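PDB 1KYT: phosphoglycolate phosphatase from Thermoplasma acidophilum, which catalyses the magnesium-dependent hydrolysis of 2-phosphoglycolate to glycolate and phosphate and, less efficiently, also releases phosphate from inorganic pyrophosphate. Local coordinates for residues 87-92 and 113-118. The protein carries 1 engineered substitution. Numbering follows the deposited sequence.
Sequences EGTNKF and ASTGFD
Thr115 OG1 meets two side chains of the helix. It donates to Asn90 OD1 at 2.8 Å, approaching from above the amide's carbonyl plane, about 45° out of it. Thr89 OG1 lies 2.7 Å from the same Thr115 OG1; the Thr89 hydroxyl is hydrogen-bonded to the backbone carbonyl of Asn86, and its single proton cannot serve that acceptor and Thr115 OG1 at once. With chi1 at 52°, Thr89 OG1 lies between its own backbone N and carbonyl carbon, within reach of both. A water widens the link, donating to Asn90 OD1 and to Ser114 O at 2.7 Å each, so that one amide oxygen accepts from both the strand's hydroxyl and the water. An alanine in place of Asn90 would probably leave the Thr115 hydroxyl without its acceptor and the water without one of its two ties. Beyond the polar atoms there is little packing: Thr115 CG2 comes to 3.3 Å from Asn90 OD1, and the two threonines pass in opposite directions, Thr89 CB 3.9 Å from Thr115 CB. Ser114 turns its side chain from the helix, and its OG bonds to Glu68. The contact thus fastens helix 87-96 to edge strand 115-117 within the cap module that HAD-like phosphatases carry beside the core sheet; Thr115 pairs through its backbone with Leu147 on strand 144-149, while Thr89 and Phe92 pack on Leu147 and on Phe136 of strand 136-141.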
ATOM      1  N   GLU A  87       7.730 -21.100  -3.036  0.50 17.04           N
ATOM      2  CA  GLU A  87       8.994 -21.731  -3.414  0.50 19.13           C
ATOM      3  C   GLU A  87      10.205 -20.946  -2.920  0.50 18.60           C
ATOM      4  O   GLU A  87      11.171 -21.523  -2.427  0.50 20.89           O
ATOM      5  CB  GLU A  87       9.063 -21.896  -4.940  0.50 22.99           C
ATOM      6  CG  GLU A  87       8.040 -22.870  -5.510  0.50 28.13           C
ATOM      7  CD  GLU A  87       8.122 -24.238  -4.860  0.50 32.52           C
ATOM      8  OE1 GLU A  87       9.243 -24.781  -4.767  0.50 36.17           O
ATOM      9  OE2 GLU A  87       7.072 -24.772  -4.444  0.50 36.21           O
ATOM     10  N   GLY A  88      10.137 -19.624  -3.044  1.00 17.34           N
ATOM     11  CA  GLY A  88      11.246 -18.779  -2.613  1.00 15.58           C
ATOM     12  C   GLY A  88      11.294 -18.557  -1.113  1.00 14.16           C
ATOM     13  O   GLY A  88      12.342 -18.662  -0.480  1.00 13.22           O
ATOM     14  N   THR A  89      10.155 -18.228  -0.515  1.00 13.84           N
ATOM     15  CA  THR A  89      10.163 -18.031   0.916  1.00 13.51           C
ATOM     16  C   THR A  89      10.582 -19.332   1.619  1.00 12.98           C
ATOM     17  O   THR A  89      11.341 -19.293   2.573  1.00 11.42           O
ATOM     18  CB  THR A  89       8.796 -17.566   1.419  1.00 10.13           C
ATOM     19  OG1 THR A  89       7.776 -18.462   0.945  1.00 11.66           O
ATOM     20  CG2 THR A  89       8.517 -16.154   0.936  1.00  9.21           C
ATOM     21  N   ASN A  90      10.118 -20.484   1.127  1.00 14.69           N
ATOM     22  CA  ASN A  90      10.495 -21.747   1.751  1.00 15.11           C
ATOM     23  C   ASN A  90      11.998 -21.977   1.683  1.00 14.40           C
ATOM     24  O   ASN A  90      12.597 -22.479   2.632  1.00 14.29           O
ATOM     25  CB  ASN A  90       9.749 -22.943   1.117  1.00 16.20           C
ATOM     26  CG  ASN A  90       8.347 -23.151   1.703  1.00 17.50           C
ATOM     27  OD1 ASN A  90       8.006 -22.603   2.746  1.00 17.43           O
ATOM     28  ND2 ASN A  90       7.539 -23.960   1.029  1.00 18.67           N
ATOM     29  N   LYS A  91      12.609 -21.588   0.571  1.00 18.02           N
ATOM     30  CA  LYS A  91      14.048 -21.749   0.381  1.00 20.24           C
ATOM     31  C   LYS A  91      14.829 -20.822   1.311  1.00 20.28           C
ATOM     32  O   LYS A  91      15.902 -21.174   1.808  1.00 18.83           O
ATOM     33  CB  LYS A  91      14.436 -21.446  -1.068  1.00 22.70           C
ATOM     34  CG  LYS A  91      15.946 -21.365  -1.285  1.00 30.59           C
ATOM     35  CD  LYS A  91      16.301 -20.995  -2.717  1.00 34.37           C
ATOM     36  CE  LYS A  91      17.811 -20.865  -2.895  1.00 37.58           C
ATOM     37  NZ  LYS A  91      18.531 -22.103  -2.486  1.00 39.81           N
ATOM     38  N   PHE A  92      14.293 -19.628   1.528  1.00 18.38           N
ATOM     39  CA  PHE A  92      14.935 -18.660   2.404  1.00 18.55           C
ATOM     40  C   PHE A  92      14.952 -19.236   3.811  1.00 17.29           C
ATOM     41  O   PHE A  92      15.946 -19.134   4.521  1.00 18.62           O
ATOM     42  CB  PHE A  92      14.158 -17.341   2.388  1.00 19.52           C
ATOM     43  CG  PHE A  92      14.777 -16.254   3.232  1.00 18.41           C
ATOM     44  CD1 PHE A  92      15.806 -15.464   2.732  1.00 16.01           C
ATOM     45  CD2 PHE A  92      14.319 -16.014   4.522  1.00 17.21           C
ATOM     46  CE1 PHE A  92      16.367 -14.443   3.509  1.00 16.21           C
ATOM     47  CE2 PHE A  92      14.872 -14.994   5.309  1.00 16.23           C
ATOM     48  CZ  PHE A  92      15.896 -14.209   4.800  1.00 16.71           C
ATOM     49  N   ALA A 113       1.413 -20.017  -0.281  1.00 11.73           N
ATOM     50  CA  ALA A 113       1.871 -18.746  -0.832  1.00 11.02           C
ATOM     51  C   ALA A 113       2.861 -17.927  -0.012  1.00 10.15           C
ATOM     52  O   ALA A 113       3.219 -16.809  -0.412  1.00 12.73           O
ATOM     53  CB  ALA A 113       0.665 -17.893  -1.159  1.00 11.61           C
ATOM     54  N   SER A 114       3.320 -18.478   1.104  1.00  9.78           N
ATOM     55  CA  SER A 114       4.260 -17.777   1.986  1.00 10.55           C
ATOM     56  C   SER A 114       4.790 -18.775   2.991  1.00 10.11           C
ATOM     57  O   SER A 114       4.417 -19.948   2.937  1.00 12.10           O
ATOM     58  CB  SER A 114       3.523 -16.684   2.740  1.00 11.54           C
ATOM     59  OG  SER A 114       2.549 -17.296   3.570  1.00 10.77           O
ATOM     60  N   THR A 115       5.622 -18.306   3.926  1.00  9.64           N
ATOM     61  CA  THR A 115       6.212 -19.173   4.949  1.00 10.51           C
ATOM     62  C   THR A 115       6.155 -18.582   6.355  1.00  9.46           C
ATOM     63  O   THR A 115       6.628 -17.465   6.605  1.00 12.10           O
ATOM     64  CB  THR A 115       7.677 -19.488   4.619  1.00  8.27           C
ATOM     65  OG1 THR A 115       7.774 -19.843   3.244  1.00  5.96           O
ATOM     66  CG2 THR A 115       8.187 -20.672   5.426  1.00  8.86           C
ATOM     67  N   GLY A 116       5.552 -19.337   7.266  1.00 11.45           N
ATOM     68  CA  GLY A 116       5.446 -18.913   8.648  1.00 11.50           C
ATOM     69  C   GLY A 116       6.668 -19.378   9.420  1.00  9.07           C
ATOM     70  O   GLY A 116       7.323 -20.339   9.024  1.00 11.36           O
ATOM     71  N   PHE A 117       7.000 -18.705  10.513  1.00 10.15           N
ATOM     72  CA  PHE A 117       8.173 -19.126  11.263  1.00 11.14           C
ATOM     73  C   PHE A 117       8.274 -18.562  12.667  1.00  9.48           C
ATOM     74  O   PHE A 117       7.593 -17.600  13.010  1.00 11.61           O
ATOM     75  CB  PHE A 117       9.461 -18.754  10.489  1.00 10.81           C
ATOM     76  CG  PHE A 117       9.712 -17.254  10.378  1.00  9.91           C
ATOM     77  CD1 PHE A 117       9.057 -16.492   9.414  1.00  8.80           C
ATOM     78  CD2 PHE A 117      10.602 -16.616  11.244  1.00  9.11           C
ATOM     79  CE1 PHE A 117       9.286 -15.121   9.310  1.00 10.11           C
ATOM     80  CE2 PHE A 117      10.841 -15.254  11.151  1.00  7.87           C
ATOM     81  CZ  PHE A 117      10.184 -14.499  10.182  1.00  8.75           C
ATOM     82  N   ASP A 118       9.098 -19.215  13.482  1.00 10.07           N
ATOM     83  CA  ASP A 118       9.400 -18.753  14.835  1.00 10.34           C
ATOM     84  C   ASP A 118      10.856 -18.305  14.753  1.00 12.39           C
ATOM     85  O   ASP A 118      11.648 -18.866  13.978  1.00 11.89           O
ATOM     86  CB  ASP A 118       9.320 -19.870  15.882  1.00 11.41           C
ATOM     87  CG  ASP A 118       7.930 -20.418  16.054  1.00 15.28           C
ATOM     88  OD1 ASP A 118       6.971 -19.655  15.850  1.00 13.26           O
ATOM     89  OD2 ASP A 118       7.808 -21.615  16.420  1.00 15.41           O
TER
HETATM   90  O   HOH W   1       5.410 -22.432   3.288  1.00 18.15           O